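Side-chain contacts in class B carbapenemase GOB-18 (Elizabethkingia meningoseptica, PDB 5K0W), which probably hydrolyses beta-lactam antibiotics, carbapenems included, as a class B3 metallo-beta-lactamase with two zinc ions in its active site: residues T186-R191 against D255-Q260; A198-V203 against Q266-N271; H248-E253 against F262-S267. One frame throughout, in Å; residues are numbered along the deposited sequence.

Contact 1. Residues T186-R191 against D255-Q260; sequences TKDEKR and DPYNPQ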
loop_
_atom_site.group_PDB
_atom_site.type_symbol
_atom_site.label_atom_id
_atom_site.label_comp_id
_atom_site.label_asym_id
_atom_site.label_seq_id
_atom_site.Cartn_x
_atom_site.Cartn_y
_atom_site.Cartn_z
ATOM N N THR A 186 -5.565 5.667 -16.000
ATOM C CA THR A 186 -4.423 5.291 -16.837
ATOM C C THR A 186 -4.951 4.763 -18.156
ATOM O O THR A 186 -6.107 4.346 -18.227
ATOM C CB THR A 186 -3.426 4.367 -16.135
ATOM O OG1 THR A 186 -2.274 4.257 -16.975
ATOM C CG2 THR A 186 -3.998 2.988 -15.833
ATOM N N LYS A 187 -4.135 4.801 -19.205
ATOM C CA LYS A 187 -4.608 4.348 -20.501
ATOM C C LYS A 187 -3.629 3.511 -21.285
ATOM O O LYS A 187 -2.404 3.670 -21.180
ATOM C CB LYS A 187 -5.138 5.535 -21.340
ATOM C CG LYS A 187 -4.056 6.507 -21.828
ATOM C CD LYS A 187 -4.531 7.962 -21.931
ATOM C CE LYS A 187 -3.872 8.899 -20.911
ATOM N NZ LYS A 187 -4.275 8.624 -19.490
ATOM N N ASP A 188 -4.184 2.598 -22.070
ATOM C CA ASP A 188 -3.403 1.815 -23.007
ATOM C C ASP A 188 -3.877 2.247 -24.400
ATOM O O ASP A 188 -4.575 3.257 -24.528
ATOM C CB ASP A 188 -3.479 0.291 -22.733
ATOM C CG ASP A 188 -4.849 -0.373 -22.759
ATOM O OD1 ASP A 188 -5.819 0.273 -23.225
ATOM O OD2 ASP A 188 -4.948 -1.550 -22.324
ATOM N N GLU A 189 -3.488 1.512 -25.427
ATOM C CA GLU A 189 -3.838 1.755 -26.830
ATOM C C GLU A 189 -5.347 1.599 -27.076
ATOM O O GLU A 189 -5.905 2.308 -27.906
ATOM C CB GLU A 189 -2.998 0.832 -27.755
ATOM C CG GLU A 189 -2.593 -0.522 -27.161
ATOM C CD GLU A 189 -1.495 -0.595 -26.098
ATOM O OE1 GLU A 189 -0.525 0.196 -26.167
ATOM O OE2 GLU A 189 -1.632 -1.428 -25.172
ATOM N N LYS A 190 -5.989 0.704 -26.303
ATOM C CA LYS A 190 -7.399 0.343 -26.331
ATOM C C LYS A 190 -8.345 1.335 -25.600
ATOM O O LYS A 190 -9.270 1.858 -26.232
ATOM C CB LYS A 190 -7.568 -1.107 -25.807
ATOM C CG LYS A 190 -9.031 -1.571 -25.663
ATOM C CD LYS A 190 -9.180 -3.079 -25.422
ATOM C CE LYS A 190 -10.611 -3.467 -25.207
ATOM N NZ LYS A 190 -10.839 -4.004 -23.834
ATOM N N ARG A 191 -8.143 1.567 -24.288
ATOM C CA ARG A 191 -9.049 2.390 -23.452
ATOM C C ARG A 191 -8.393 3.063 -22.240
ATOM O O ARG A 191 -7.191 2.923 -22.012
ATOM C CB ARG A 191 -10.212 1.499 -22.946
ATOM C CG ARG A 191 -9.744 0.124 -22.412
ATOM C CD ARG A 191 -10.768 -0.615 -21.581
ATOM N NE ARG A 191 -11.116 0.157 -20.395
ATOM C CZ ARG A 191 -12.043 -0.186 -19.518
ATOM N NH1 ARG A 191 -12.316 0.606 -18.493
ATOM N NH2 ARG A 191 -12.708 -1.327 -19.657
ATOM N N ASP A 255 2.242 -14.971 -17.756
ATOM C CA ASP A 255 0.942 -14.724 -18.398
ATOM C C ASP A 255 0.876 -13.362 -19.086
ATOM O O ASP A 255 1.416 -12.398 -18.548
ATOM C CB ASP A 255 -0.224 -14.917 -17.419
ATOM C CG ASP A 255 -0.482 -16.354 -16.974
ATOM O OD1 ASP A 255 0.364 -17.242 -17.282
ATOM O OD2 ASP A 255 -1.506 -16.588 -16.271
ATOM N N PRO A 256 0.294 -13.258 -20.303
ATOM C CA PRO A 256 0.306 -11.967 -21.019
ATOM C C PRO A 256 -0.592 -10.891 -20.423
ATOM O O PRO A 256 -1.470 -11.186 -19.602
ATOM C CB PRO A 256 -0.142 -12.350 -22.426
ATOM C CG PRO A 256 -1.014 -13.532 -22.216
ATOM C CD PRO A 256 -0.369 -14.305 -21.106
ATOM N N TYR A 257 -0.369 -9.639 -20.867
ATOM C CA TYR A 257 -1.126 -8.456 -20.468
ATOM C C TYR A 257 -2.634 -8.737 -20.549
ATOM O O TYR A 257 -3.146 -9.095 -21.613
ATOM C CB TYR A 257 -0.719 -7.263 -21.362
ATOM C CG TYR A 257 -1.418 -5.962 -21.043
ATOM C CD1 TYR A 257 -1.260 -5.351 -19.802
ATOM C CD2 TYR A 257 -2.195 -5.313 -21.997
ATOM C CE1 TYR A 257 -1.893 -4.145 -19.504
ATOM C CE2 TYR A 257 -2.809 -4.093 -21.719
ATOM C CZ TYR A 257 -2.645 -3.506 -20.475
ATOM O OH TYR A 257 -3.274 -2.322 -20.178
ATOM N N ASN A 258 -3.313 -8.661 -19.398
ATOM C CA ASN A 258 -4.747 -8.959 -19.254
ATOM C C ASN A 258 -5.410 -8.132 -18.117
ATOM O O ASN A 258 -5.732 -8.681 -17.055
ATOM C CB ASN A 258 -4.943 -10.493 -19.051
ATOM C CG ASN A 258 -6.358 -11.013 -19.148
ATOM O OD1 ASN A 258 -7.349 -10.268 -19.199
ATOM N ND2 ASN A 258 -6.481 -12.329 -19.178
ATOM N N PRO A 259 -5.664 -6.815 -18.339
ATOM C CA PRO A 259 -6.321 -5.993 -17.300
ATOM C C PRO A 259 -7.649 -6.513 -16.739
ATOM O O PRO A 259 -7.977 -6.182 -15.599
ATOM C CB PRO A 259 -6.535 -4.650 -17.997
ATOM C CG PRO A 259 -5.524 -4.606 -19.041
ATOM C CD PRO A 259 -5.343 -6.001 -19.527
ATOM N N GLN A 260 -8.416 -7.306 -17.530
ATOM C CA GLN A 260 -9.738 -7.878 -17.164
ATOM C C GLN A 260 -9.701 -8.826 -15.986
ATOM O O GLN A 260 -10.752 -9.134 -15.428
ATOM C CB GLN A 260 -10.422 -8.552 -18.361
ATOM C CG GLN A 260 -10.916 -7.572 -19.419
ATOM C CD GLN A 260 -9.975 -7.453 -20.584
ATOM O OE1 GLN A 260 -8.748 -7.637 -20.473
ATOM N NE2 GLN A 260 -10.533 -7.126 -21.739
#
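The tight turn of the beta hairpin between strands 180-187 and 192-198 carries D188, whose carboxylate meets the hydroxyl of Y257 from the loop that leads toward helix 265-284. Y257 OH donates to D188 OD2 over 2.8 Å. The tyrosine arrives on the anti side of that oxygen, 28° out of the carboxylate plane. D188 OD2 lies at the ring edge, in plane, 3.4 Å from Y257 CE2; carboxylate and ring planes are 73° apart. Y257 reaches this far because its CG lies opposite the backbone N (chi1 -179°), which turns the phenol across to the hairpin. One ring face is occupied by P259, its CD 3.7 Å above the plane and over the centre; R39 makes a cation-pi contact with the same ring. D188 OD1 serves the turn and forms an Asx motif: R191 N donates to D188 OD1 at 2.9 Å, nearly straight and close to the line of the C-O bond, with a weaker bond from K190 N. D188 N in turn binds R191 O at 3.0 Å, which closes the hairpin at the end of the strand pair. The two carboxylate oxygens thus divide their work, OD1 holding the turn while OD2 serves two tyrosine hydroxyls, those of Y257 and Y193, the latter the stronger partner. Y257 OH is likewise gripped twice, since G42 N bonds to it. At the solvent-exposed margin K190, extended until its last torsion, brings its ammonium up to the end of Q260, the two side chains approaching from opposite directions.

Contact 2. Residues A198-V203 against Q266-N271; sequences ANMPSV and QSYFQN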
loop_
_atom_site.group_PDB
_atom_site.type_symbol
_atom_site.label_atom_id
_atom_site.label_comp_id
_atom_site.label_asym_id
_atom_site.label_seq_id
_atom_site.Cartn_x
_atom_site.Cartn_y
_atom_site.Cartn_z
ATOM N N ALA A 198 -6.287 -0.285 -3.333
ATOM C CA ALA A 198 -6.940 -0.361 -2.040
ATOM C C ALA A 198 -6.113 -0.848 -0.858
ATOM O O ALA A 198 -5.297 -1.747 -0.998
ATOM C CB ALA A 198 -8.202 -1.197 -2.160
ATOM N N ASN A 199 -6.368 -0.286 0.323
ATOM C CA ASN A 199 -5.795 -0.793 1.552
ATOM C C ASN A 199 -7.008 -1.339 2.319
ATOM O O ASN A 199 -7.760 -0.583 2.933
ATOM C CB ASN A 199 -5.018 0.254 2.347
ATOM C CG ASN A 199 -4.208 -0.402 3.441
ATOM O OD1 ASN A 199 -3.152 -0.993 3.204
ATOM N ND2 ASN A 199 -4.769 -0.463 4.623
ATOM N N MET A 200 -7.230 -2.655 2.187
ATOM C CA MET A 200 -8.339 -3.396 2.783
ATOM C C MET A 200 -8.437 -3.190 4.300
ATOM O O MET A 200 -7.429 -3.303 5.000
ATOM C CB MET A 200 -8.322 -4.890 2.391
ATOM C CG MET A 200 -8.383 -5.145 0.876
ATOM S SD MET A 200 -9.715 -4.265 -0.007
ATOM C CE MET A 200 -11.191 -5.283 0.451
ATOM N N PRO A 201 -9.630 -2.797 4.801
ATOM C CA PRO A 201 -9.748 -2.472 6.225
ATOM C C PRO A 201 -9.871 -3.654 7.193
ATOM O O PRO A 201 -10.927 -3.892 7.780
ATOM C CB PRO A 201 -10.928 -1.498 6.252
ATOM C CG PRO A 201 -11.781 -1.919 5.100
ATOM C CD PRO A 201 -10.905 -2.566 4.082
ATOM N N SER A 202 -8.768 -4.382 7.384
ATOM C CA SER A 202 -8.678 -5.500 8.337
ATOM C C SER A 202 -8.332 -5.009 9.761
ATOM O O SER A 202 -7.801 -3.904 9.921
ATOM C CB SER A 202 -7.682 -6.549 7.850
ATOM O OG SER A 202 -6.507 -5.960 7.322
ATOM N N VAL A 203 -8.661 -5.822 10.787
ATOM C CA VAL A 203 -8.406 -5.510 12.209
ATOM C C VAL A 203 -7.216 -6.329 12.731
ATOM O O VAL A 203 -7.289 -7.555 12.748
ATOM C CB VAL A 203 -9.680 -5.624 13.113
ATOM C CG1 VAL A 203 -9.363 -5.318 14.581
ATOM C CG2 VAL A 203 -10.787 -4.708 12.614
ATOM N N GLN A 266 -17.214 -7.188 -8.167
ATOM C CA GLN A 266 -18.010 -7.887 -7.154
ATOM C C GLN A 266 -17.198 -8.550 -6.052
ATOM O O GLN A 266 -17.664 -8.588 -4.913
ATOM C CB GLN A 266 -19.088 -8.796 -7.758
ATOM C CG GLN A 266 -20.315 -8.033 -8.293
ATOM C CD GLN A 266 -20.779 -6.884 -7.408
ATOM O OE1 GLN A 266 -21.188 -7.065 -6.254
ATOM N NE2 GLN A 266 -20.706 -5.666 -7.932
ATOM N N SER A 267 -15.959 -8.987 -6.364
ATOM C CA SER A 267 -15.033 -9.571 -5.384
ATOM C C SER A 267 -14.506 -8.503 -4.410
ATOM O O SER A 267 -14.245 -8.819 -3.248
ATOM C CB SER A 267 -13.868 -10.260 -6.072
ATOM O OG SER A 267 -13.053 -10.884 -5.092
ATOM N N TYR A 268 -14.350 -7.247 -4.877
ATOM C CA TYR A 268 -13.924 -6.139 -4.023
ATOM C C TYR A 268 -15.013 -5.889 -2.984
ATOM O O TYR A 268 -14.694 -5.743 -1.812
ATOM C CB TYR A 268 -13.662 -4.863 -4.837
ATOM C CG TYR A 268 -13.621 -3.613 -3.995
ATOM C CD1 TYR A 268 -12.525 -3.331 -3.186
ATOM C CD2 TYR A 268 -14.700 -2.731 -3.965
ATOM C CE1 TYR A 268 -12.486 -2.186 -2.395
ATOM C CE2 TYR A 268 -14.677 -1.589 -3.166
ATOM C CZ TYR A 268 -13.563 -1.320 -2.388
ATOM O OH TYR A 268 -13.531 -0.202 -1.601
ATOM N N PHE A 269 -16.295 -5.858 -3.409
ATOM C CA PHE A 269 -17.423 -5.625 -2.514
ATOM C C PHE A 269 -17.703 -6.786 -1.570
ATOM O O PHE A 269 -18.088 -6.554 -0.424
ATOM C CB PHE A 269 -18.667 -5.165 -3.280
ATOM C CG PHE A 269 -18.446 -3.846 -3.979
ATOM C CD1 PHE A 269 -18.350 -2.658 -3.251
ATOM C CD2 PHE A 269 -18.301 -3.789 -5.361
ATOM C CE1 PHE A 269 -18.136 -1.438 -3.894
ATOM C CE2 PHE A 269 -18.073 -2.564 -6.006
ATOM C CZ PHE A 269 -17.990 -1.397 -5.265
ATOM N N GLN A 270 -17.466 -8.023 -2.022
ATOM C CA GLN A 270 -17.645 -9.221 -1.194
ATOM C C GLN A 270 -16.617 -9.249 -0.064
ATOM O O GLN A 270 -17.005 -9.447 1.085
ATOM C CB GLN A 270 -17.594 -10.499 -2.043
ATOM C CG GLN A 270 -18.936 -10.771 -2.723
ATOM C CD GLN A 270 -18.886 -11.836 -3.789
ATOM O OE1 GLN A 270 -18.198 -11.706 -4.819
ATOM N NE2 GLN A 270 -19.694 -12.873 -3.602
ATOM N N ASN A 271 -15.331 -8.968 -0.378
ATOM C CA ASN A 271 -14.234 -8.902 0.589
ATOM C C ASN A 271 -14.446 -7.754 1.545
ATOM O O ASN A 271 -14.182 -7.914 2.730
ATOM C CB ASN A 271 -12.875 -8.731 -0.105
ATOM C CG ASN A 271 -12.412 -9.943 -0.859
ATOM O OD1 ASN A 271 -12.596 -11.086 -0.428
ATOM N ND2 ASN A 271 -11.775 -9.712 -1.993
#
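M200 reaches helix 265-284 with its terminal methyl, M200 CE lying 3.9 Å from N271 CB and 4.2 Å from the backbone Y268 O. The sulfur just behind it touches the aromatic ring: M200 SD is 4.2 Å from Y268 CE1. This is a Met-aromatic contact of oblique geometry, the sulfur 5.3 Å from the ring centroid and 71° off the ring normal. A198 CB approaches the same ring carbon, Y268 CE1, at 4.4 Å, again obliquely, and no hydrogen bond joins the two segments. The methionine is folded rather than stretched. With chi2 at -50° and chi3 at -77° the thioether curls, bringing the methyl across to N271 while the sulfur remains beside the tyrosine. This packing belongs to the layer between the second beta sheet and the C-terminal helix of the alpha-beta/beta-alpha sandwich that metallo-beta-lactamases share: A198 still pairs with V238 of strand 236-239, and the following loop packs against the helix. W237 of that strand touches both M200 and N271 and also meets the ring of Y268; F234 packs edge-to-face with the same ring. The hydroxyl end of Y268 is held by the carbonyl oxygen of M229. Beyond M200 the chain bends sharply in an inverse gamma turn centred on P201, closed by S202 N to M200 O at 2.9 Å. The active site lies close by, the M200 side chain being about 9 Å from a zinc ion. Next to M200, N199 OD1 accepts from Q98 NE2, where it probably helps fix the rotation of the zinc-binding amide, and also bonds to S240 OG.

Contact 3. Residues H248-E253 against F262-S267; sequences HEKRKE and FMDKQS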
loop_
_atom_site.group_PDB
_atom_site.type_symbol
_atom_site.label_atom_id
_atom_site.label_comp_id
_atom_site.label_asym_id
_atom_site.label_seq_id
_atom_site.Cartn_x
_atom_site.Cartn_y
_atom_site.Cartn_z
ATOM N N HIS A 248 -2.495 -14.795 -7.481
ATOM C CA HIS A 248 -1.981 -16.128 -7.833
ATOM C C HIS A 248 -3.023 -17.143 -8.264
ATOM O O HIS A 248 -2.657 -18.180 -8.817
ATOM C CB HIS A 248 -1.009 -16.653 -6.768
ATOM C CG HIS A 248 -0.019 -15.619 -6.328
ATOM N ND1 HIS A 248 0.936 -15.110 -7.191
ATOM C CD2 HIS A 248 0.082 -14.981 -5.142
ATOM C CE1 HIS A 248 1.600 -14.208 -6.493
ATOM N NE2 HIS A 248 1.123 -14.097 -5.257
ATOM N N GLU A 249 -4.312 -16.828 -8.063
ATOM C CA GLU A 249 -5.438 -17.643 -8.521
ATOM C C GLU A 249 -5.838 -17.182 -9.928
ATOM O O GLU A 249 -6.224 -17.997 -10.761
ATOM C CB GLU A 249 -6.619 -17.533 -7.553
ATOM C CG GLU A 249 -6.486 -18.487 -6.378
ATOM C CD GLU A 249 -7.332 -18.201 -5.149
ATOM O OE1 GLU A 249 -6.817 -18.387 -4.022
ATOM O OE2 GLU A 249 -8.513 -17.817 -5.306
ATOM N N LYS A 250 -5.706 -15.863 -10.183
ATOM C CA LYS A 250 -6.006 -15.176 -11.436
ATOM C C LYS A 250 -4.953 -15.432 -12.502
ATOM O O LYS A 250 -5.309 -15.586 -13.674
ATOM C CB LYS A 250 -6.097 -13.667 -11.200
ATOM C CG LYS A 250 -7.391 -13.229 -10.586
ATOM C CD LYS A 250 -7.301 -11.797 -10.120
ATOM C CE LYS A 250 -8.631 -11.394 -9.556
ATOM N NZ LYS A 250 -8.652 -9.973 -9.156
ATOM N N ARG A 251 -3.659 -15.415 -12.120
ATOM C CA ARG A 251 -2.568 -15.604 -13.078
ATOM C C ARG A 251 -1.363 -16.343 -12.525
ATOM O O ARG A 251 -1.177 -16.448 -11.309
ATOM C CB ARG A 251 -2.140 -14.257 -13.722
ATOM C CG ARG A 251 -1.357 -13.319 -12.812
ATOM C CD ARG A 251 -1.109 -11.936 -13.402
ATOM N NE ARG A 251 -0.274 -11.961 -14.605
ATOM C CZ ARG A 251 1.055 -12.070 -14.614
ATOM N NH1 ARG A 251 1.717 -12.072 -15.761
ATOM N NH2 ARG A 251 1.727 -12.198 -13.477
ATOM N N LYS A 252 -0.542 -16.854 -13.457
ATOM C CA LYS A 252 0.740 -17.501 -13.195
ATOM C C LYS A 252 1.792 -16.564 -13.789
ATOM O O LYS A 252 1.456 -15.751 -14.644
ATOM C CB LYS A 252 0.802 -18.891 -13.865
ATOM C CG LYS A 252 1.092 -20.037 -12.893
ATOM C CD LYS A 252 -0.186 -20.625 -12.241
ATOM C CE LYS A 252 0.127 -21.660 -11.180
ATOM N NZ LYS A 252 -1.104 -22.287 -10.635
ATOM N N GLU A 253 3.027 -16.609 -13.310
ATOM C CA GLU A 253 4.081 -15.761 -13.877
ATOM C C GLU A 253 4.284 -16.077 -15.360
ATOM O O GLU A 253 4.146 -17.233 -15.784
ATOM C CB GLU A 253 5.391 -15.911 -13.097
ATOM C CG GLU A 253 5.271 -15.364 -11.690
ATOM C CD GLU A 253 6.282 -15.942 -10.729
ATOM O OE1 GLU A 253 7.458 -15.517 -10.791
ATOM O OE2 GLU A 253 5.906 -16.841 -9.938
ATOM N N PHE A 262 -8.298 -7.992 -13.239
ATOM C CA PHE A 262 -8.441 -7.066 -12.125
ATOM C C PHE A 262 -9.691 -6.184 -12.192
ATOM O O PHE A 262 -9.779 -5.153 -11.517
ATOM C CB PHE A 262 -7.126 -6.281 -11.921
ATOM C CG PHE A 262 -5.921 -7.186 -12.020
ATOM C CD1 PHE A 262 -5.656 -8.130 -11.030
ATOM C CD2 PHE A 262 -5.105 -7.159 -13.145
ATOM C CE1 PHE A 262 -4.576 -9.012 -11.148
ATOM C CE2 PHE A 262 -4.014 -8.029 -13.257
ATOM C CZ PHE A 262 -3.755 -8.943 -12.254
ATOM N N MET A 263 -10.691 -6.650 -12.953
ATOM C CA MET A 263 -11.974 -5.976 -13.150
ATOM C C MET A 263 -13.093 -6.741 -12.448
ATOM O O MET A 263 -14.262 -6.607 -12.813
ATOM C CB MET A 263 -12.267 -5.843 -14.642
ATOM C CG MET A 263 -11.325 -4.918 -15.335
ATOM S SD MET A 263 -11.814 -4.657 -17.038
ATOM C CE MET A 263 -10.751 -3.335 -17.440
ATOM N N ASP A 264 -12.736 -7.534 -11.429
ATOM C CA ASP A 264 -13.697 -8.316 -10.678
ATOM C C ASP A 264 -14.216 -7.464 -9.525
ATOM O O ASP A 264 -13.884 -7.695 -8.351
ATOM C CB ASP A 264 -13.093 -9.669 -10.234
ATOM C CG ASP A 264 -11.812 -9.600 -9.405
ATOM O OD1 ASP A 264 -11.035 -8.631 -9.584
ATOM O OD2 ASP A 264 -11.568 -10.540 -8.601
ATOM N N LYS A 265 -15.006 -6.431 -9.887
ATOM C CA LYS A 265 -15.617 -5.475 -8.958
ATOM C C LYS A 265 -16.406 -6.157 -7.844
ATOM O O LYS A 265 -16.258 -5.768 -6.692
ATOM C CB LYS A 265 -16.502 -4.466 -9.700
ATOM C CG LYS A 265 -15.752 -3.483 -10.569
ATOM C CD LYS A 265 -16.541 -2.190 -10.713
ATOM C CE LYS A 265 -16.841 -1.874 -12.154
ATOM N NZ LYS A 265 -17.342 -0.482 -12.317
ATOM N N GLN A 266 -17.214 -7.188 -8.167
ATOM C CA GLN A 266 -18.010 -7.887 -7.154
ATOM C C GLN A 266 -17.198 -8.550 -6.052
ATOM O O GLN A 266 -17.664 -8.588 -4.913
ATOM C CB GLN A 266 -19.088 -8.796 -7.758
ATOM C CG GLN A 266 -20.315 -8.033 -8.293
ATOM C CD GLN A 266 -20.779 -6.884 -7.408
ATOM O OE1 GLN A 266 -21.188 -7.065 -6.254
ATOM N NE2 GLN A 266 -20.706 -5.666 -7.932
ATOM N N SER A 267 -15.959 -8.987 -6.364
ATOM C CA SER A 267 -15.033 -9.571 -5.384
ATOM C C SER A 267 -14.506 -8.503 -4.410
ATOM O O SER A 267 -14.245 -8.819 -3.248
ATOM C CB SER A 267 -13.868 -10.260 -6.072
ATOM O OG SER A 267 -13.053 -10.884 -5.092
#
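K250, the last residue of the short helix 247-250, and D264, centre of the inverse gamma turn just ahead of helix 265-284, point their side chains at each other from opposite directions and join in a salt bridge. The lysine is fully extended beyond CG, a straight arm that carries its ammonium across to the turn that leads into helix 265-284. K250 NZ donates to D264 OD1 at 2.8 Å, on the syn side of that oxygen and 32° out of the carboxylate plane. A second, weak bond runs from the same nitrogen to D264 OD2 at 3.0 Å, so the ammonium faces both oxygens with an uneven grip. F245 O takes a further bond from K250 NZ, adding a backbone oxygen to the carboxylate. D264 can meet the lysine because its CG sits between its own backbone N and carbonyl carbon (chi1 57°), and its main chain is tied down by a bond from W237 NE1 to D264 O. Beside this bridge lies the ring of F262, which the lysine runs past. K250 CD passes 4.0 Å from F262 CE1, an apolar contact, and K250 NZ comes to 4.0 Å from F262 CD1, obliquely to the ring. The buried phenylalanine also leans on I236 of strand 236-239, which links this junction to one of the two edge strands of the five-stranded sheet, counted within this chain. R251 comes to another part of the ring, its guanidinium plane 43° from that of F262 and its NH1 bound to D255 O. Its contact is made lower down the side chain, where R251 CD meets the ring edge 4.2 Å from F262 CZ.

Contact 2 is the buried one of the three, apolar packing of thioether and aromatic ring near the zinc site. Contact 1 lies at the surface and rests on a neutral hydroxyl bound to a carboxylate, whereas contact 3, partly buried, sets a full salt bridge beside a buried ring. Contacts 2 and 3 share Q266 and S267, but the touching residues of contact 3 lie in the turn ahead of helix 265-284, those of contact 2 on the helix itself. Contacts 1 and 3 both involve the connection between helices 247-250 and 265-284, and they touch where R191 NH2 packs 3.6 Å from M263 CE. Contacts 1 and 2 do not meet, although strand 192-198 runs from the hairpin of one to the loop of the other.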